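Endoglucanase (Uncultured bacterium, PDB 3X17) probably hydrolyses internal beta-1,4-glucosidic bonds of cellulose, as a zinc- and calcium-bearing glycoside hydrolase family 9 endoglucanase with an N-terminal Ig-like domain. Local coordinates at residues Asp544-Ala547 against Pro548-Phe551; Val119-Ala122 against Ala123-Tyr127. All coordinates share one frame; numbering follows the deposited sequence.

Contact 1 (Asp544-Ala547 against Pro548-Phe551); sequences DYNA and PLVF
The carbonyl oxygen of Asn546 receives the backbone N-H of Val550 in a short bond of 2.8 Å, nearly straight at the hydrogen (169°). It is the i to i+4 link of an alpha helix, and the next one follows from Phe551 N to Ala547 O at 3.1 Å. Helix 543-558 illustrates how a helix accommodates an internal proline. Pro548 has no N-H to give to the turn before it, and the ring takes up the space where that bond would run: CD lies 3.0 Å from Asp544 O, while CG comes 3.3 Å from Tyr545 O. CD is also pressed to 3.3 Å against Ala547 CB, a tight pair set by the Ala-Pro linkage. The helix kinks here, and i to i+4 bonding is found again from Val550 N onward. With an alanine in its place, the loss of CG and CD is likely to open a gap beside Lys437 and to remove the wedge that holds the kink. One turn beyond Asn546, Val550 sets CG1 anti to its backbone N (chi1 164°), which leaves CG2 beside that nitrogen and 3.4 Å from Asn546 O. The amide of Asn546 turns toward helix 115-130 and is held at both ends, OD1 by Leu507 N and ND2 by Gly505 O and Ala123 O. These two turns are buried close to the centre of the (alpha/alpha)6 barrel protein: Leu549 packs on helix 115-130, Ala547 and Val550 reach helix 184-200, and Pro548 and Phe551 lie against helix 435-452.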
loop_
_atom_site.group_PDB
_atom_site.type_symbol
_atom_site.label_atom_id
_atom_site.label_comp_id
_atom_site.label_asym_id
_atom_site.label_seq_id
_atom_site.Cartn_x
_atom_site.Cartn_y
_atom_site.Cartn_z
ATOM N N ASP A 544 2.866 3.604 -3.123
ATOM C CA ASP A 544 1.884 3.817 -2.054
ATOM C C ASP A 544 0.818 2.704 -1.991
ATOM O O ASP A 544 0.090 2.596 -1.012
ATOM C CB ASP A 544 1.263 5.222 -2.110
ATOM C CG ASP A 544 0.414 5.439 -3.346
ATOM O OD1 ASP A 544 0.877 5.073 -4.442
ATOM O OD2 ASP A 544 -0.718 5.975 -3.229
ATOM N N TYR A 545 0.783 1.829 -2.993
ATOM C CA TYR A 545 -0.116 0.684 -2.955
ATOM C C TYR A 545 0.527 -0.420 -2.117
ATOM O O TYR A 545 -0.135 -1.063 -1.317
ATOM C CB TYR A 545 -0.382 0.134 -4.352
ATOM C CG TYR A 545 -1.023 1.098 -5.336
ATOM C CD1 TYR A 545 -1.584 2.322 -4.918
ATOM C CD2 TYR A 545 -1.218 0.704 -6.654
ATOM C CE1 TYR A 545 -2.247 3.152 -5.840
ATOM C CE2 TYR A 545 -1.828 1.521 -7.568
ATOM C CZ TYR A 545 -2.323 2.744 -7.177
ATOM O OH TYR A 545 -2.996 3.481 -8.117
ATOM N N ASN A 546 1.825 -0.610 -2.313
ATOM C CA ASN A 546 2.589 -1.622 -1.620
ATOM C C ASN A 546 2.757 -1.361 -0.131
ATOM O O ASN A 546 3.023 -2.278 0.648
ATOM C CB ASN A 546 3.943 -1.821 -2.309
ATOM C CG ASN A 546 3.932 -3.016 -3.248
ATOM O OD1 ASN A 546 3.109 -3.064 -4.151
ATOM N ND2 ASN A 546 4.691 -4.068 -2.907
ATOM N N ALA A 547 2.636 -0.102 0.257
ATOM C CA ALA A 547 2.907 0.292 1.638
ATOM C C ALA A 547 1.888 -0.325 2.606
ATOM O O ALA A 547 2.270 -0.910 3.595
ATOM C CB ALA A 547 2.922 1.803 1.760
ATOM N N PRO A 548 0.577 -0.187 2.320
ATOM C CA PRO A 548 -0.358 -0.835 3.244
ATOM C C PRO A 548 -0.370 -2.353 3.065
ATOM O O PRO A 548 -0.752 -3.077 3.990
ATOM C CB PRO A 548 -1.728 -0.222 2.863
ATOM C CG PRO A 548 -1.549 0.236 1.428
ATOM C CD PRO A 548 -0.107 0.685 1.344
ATOM N N LEU A 549 0.020 -2.837 1.884
ATOM C CA LEU A 549 0.205 -4.273 1.698
ATOM C C LEU A 549 1.286 -4.834 2.633
ATOM O O LEU A 549 1.089 -5.862 3.272
ATOM C CB LEU A 549 0.493 -4.637 0.224
ATOM C CG LEU A 549 0.832 -6.106 -0.063
ATOM C CD1 LEU A 549 -0.273 -7.080 0.414
ATOM C CD2 LEU A 549 1.189 -6.350 -1.554
ATOM N N VAL A 550 2.442 -4.206 2.656
ATOM C CA VAL A 550 3.494 -4.602 3.583
ATOM C C VAL A 550 2.990 -4.498 5.036
ATOM O O VAL A 550 3.250 -5.389 5.830
ATOM C CB VAL A 550 4.773 -3.723 3.426
ATOM C CG1 VAL A 550 5.715 -3.878 4.651
ATOM C CG2 VAL A 550 5.514 -4.087 2.140
ATOM N N PHE A 551 2.216 -3.449 5.359
ATOM C CA PHE A 551 1.650 -3.323 6.714
ATOM C C PHE A 551 0.728 -4.478 7.112
ATOM O O PHE A 551 0.950 -5.150 8.137
ATOM C CB PHE A 551 0.950 -1.976 6.918
ATOM C CG PHE A 551 0.472 -1.749 8.342
ATOM C CD1 PHE A 551 -0.772 -2.205 8.755
ATOM C CD2 PHE A 551 1.285 -1.111 9.269
ATOM C CE1 PHE A 551 -1.212 -1.999 10.056
ATOM C CE2 PHE A 551 0.858 -0.917 10.569
ATOM C CZ PHE A 551 -0.401 -1.347 10.959
#

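Contact 2 (Val119-Ala122 against Ala123-Tyr127); sequences VLYA and AARSY
Tyr121 carries its ring opposite the backbone N (chi1 178°), and the chain of Arg125 bends at chi3 (90°); the two side chains, one helical turn apart, therefore run alongside each other in the same direction. Both belong to helix 115-130 of the (alpha/alpha)6 barrel, and the pair shows how an i to i+4 spacing can align two long polar side chains. The ring and guanidinium planes are only 8° apart, yet the groups are offset: Arg125 CD meets Tyr121 CZ obliquely at 3.8 Å, and Tyr121 OH lies over one guanidinium face, 3.5 Å from Arg125 NE but badly angled for a hydrogen bond. Tyr121 OH and the two terminal guanidinium nitrogens find partners in other residues. Tyr121 OH bonds His211 ND1, while Arg125 reaches His211 O through NH1 and forms a salt bridge with Asp138 through NH2. Along the backbone, the bonding is regular, with Ala124 N to Leu120 O and Arg125 N to Tyr121 O both at 2.9 Å. It slackens at Ser126, whose N makes a weak bond of 3.1 Å to Ala122 O. The serine hydroxyl adds a bond of its own, OG donating to Ala123 O at 2.8 Å from above the carbonyl plane.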
loop_
_atom_site.group_PDB
_atom_site.type_symbol
_atom_site.label_atom_id
_atom_site.label_comp_id
_atom_site.label_asym_id
_atom_site.label_seq_id
_atom_site.Cartn_x
_atom_site.Cartn_y
_atom_site.Cartn_z
ATOM N N VAL A 119 4.733 -13.577 1.335
ATOM C CA VAL A 119 4.012 -12.404 0.812
ATOM C C VAL A 119 4.726 -11.111 1.248
ATOM O O VAL A 119 5.041 -10.258 0.420
ATOM C CB VAL A 119 2.545 -12.355 1.301
ATOM C CG1 VAL A 119 1.909 -11.032 0.940
ATOM C CG2 VAL A 119 1.759 -13.486 0.719
ATOM N N LEU A 120 4.919 -10.956 2.554
ATOM C CA LEU A 120 5.701 -9.842 3.116
ATOM C C LEU A 120 7.041 -9.636 2.394
ATOM O O LEU A 120 7.384 -8.516 2.021
ATOM C CB LEU A 120 5.961 -10.062 4.607
ATOM C CG LEU A 120 6.723 -8.964 5.343
ATOM C CD1 LEU A 120 6.022 -7.598 5.176
ATOM C CD2 LEU A 120 6.900 -9.318 6.849
ATOM N N TYR A 121 7.802 -10.718 2.233
ATOM C CA TYR A 121 9.085 -10.683 1.522
ATOM C C TYR A 121 8.933 -10.041 0.139
ATOM O O TYR A 121 9.690 -9.161 -0.236
ATOM C CB TYR A 121 9.631 -12.113 1.370
ATOM C CG TYR A 121 10.930 -12.221 0.597
ATOM C CD1 TYR A 121 12.152 -11.981 1.213
ATOM C CD2 TYR A 121 10.942 -12.624 -0.738
ATOM C CE1 TYR A 121 13.354 -12.074 0.499
ATOM C CE2 TYR A 121 12.146 -12.763 -1.461
ATOM C CZ TYR A 121 13.345 -12.501 -0.824
ATOM O OH TYR A 121 14.532 -12.615 -1.511
ATOM N N ALA A 122 7.987 -10.543 -0.640
ATOM C CA ALA A 122 7.906 -10.154 -2.026
ATOM C C ALA A 122 7.509 -8.672 -2.071
ATOM O O ALA A 122 8.030 -7.893 -2.879
ATOM C CB ALA A 122 6.844 -11.019 -2.751
ATOM N N ALA A 123 6.535 -8.310 -1.245
ATOM C CA ALA A 123 5.997 -6.960 -1.271
ATOM C C ALA A 123 7.035 -5.972 -0.827
ATOM O O ALA A 123 7.101 -4.893 -1.371
ATOM C CB ALA A 123 4.762 -6.849 -0.376
ATOM N N ALA A 124 7.724 -6.275 0.273
ATOM C CA ALA A 124 8.783 -5.405 0.782
ATOM C C ALA A 124 9.981 -5.312 -0.182
ATOM O O ALA A 124 10.534 -4.232 -0.402
ATOM C CB ALA A 124 9.240 -5.864 2.159
ATOM N N ARG A 125 10.424 -6.439 -0.715
ATOM C CA ARG A 125 11.587 -6.452 -1.585
ATOM C C ARG A 125 11.339 -5.779 -2.924
ATOM O O ARG A 125 12.235 -5.363 -3.559
ATOM C CB ARG A 125 12.224 -7.839 -1.768
ATOM C CG ARG A 125 13.752 -7.747 -1.988
ATOM C CD ARG A 125 14.586 -9.037 -1.908
ATOM N NE ARG A 125 14.635 -9.586 -3.220
ATOM C CZ ARG A 125 15.673 -9.649 -4.014
ATOM N NH1 ARG A 125 16.855 -9.282 -3.629
ATOM N NH2 ARG A 125 15.490 -10.118 -5.195
ATOM N N SER A 126 10.094 -5.654 -3.313
ATOM C CA SER A 126 9.751 -4.972 -4.547
ATOM C C SER A 126 10.269 -3.528 -4.582
ATOM O O SER A 126 10.675 -3.056 -5.636
ATOM C CB SER A 126 8.234 -5.030 -4.780
ATOM O OG SER A 126 7.547 -4.060 -4.023
ATOM N N TYR A 127 10.342 -2.860 -3.423
ATOM C CA TYR A 127 10.923 -1.519 -3.349
ATOM C C TYR A 127 12.383 -1.520 -3.835
ATOM O O TYR A 127 12.819 -0.620 -4.562
ATOM C CB TYR A 127 10.841 -0.964 -1.913
ATOM C CG TYR A 127 9.429 -0.638 -1.482
ATOM C CD1 TYR A 127 8.827 0.525 -1.892
ATOM C CD2 TYR A 127 8.669 -1.543 -0.754
ATOM C CE1 TYR A 127 7.491 0.770 -1.640
ATOM C CE2 TYR A 127 7.340 -1.275 -0.440
ATOM C CZ TYR A 127 6.765 -0.106 -0.874
ATOM O OH TYR A 127 5.450 0.201 -0.566
#

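How the contacts relate
Helices 115-130 and 543-558 come from opposite ends of the family 9 region, yet contact 2 and contact 1 have centres only about 9 Å apart. Contact 2 comes first along the chain, on the helix that follows the N-terminal Ig-like strands; contact 1 lies on the last helix. The two helices touch directly, Ala123 and Leu120 resting on Val550. Tyr127 also spans the join, packing on Asn546 and Ala547 and bonding through its hydroxyl to Ile543 O at the start of the last helix. Such pairing of first and last helices is consistent with closing the (alpha/alpha)6 barrel of the catalytic domain upon itself.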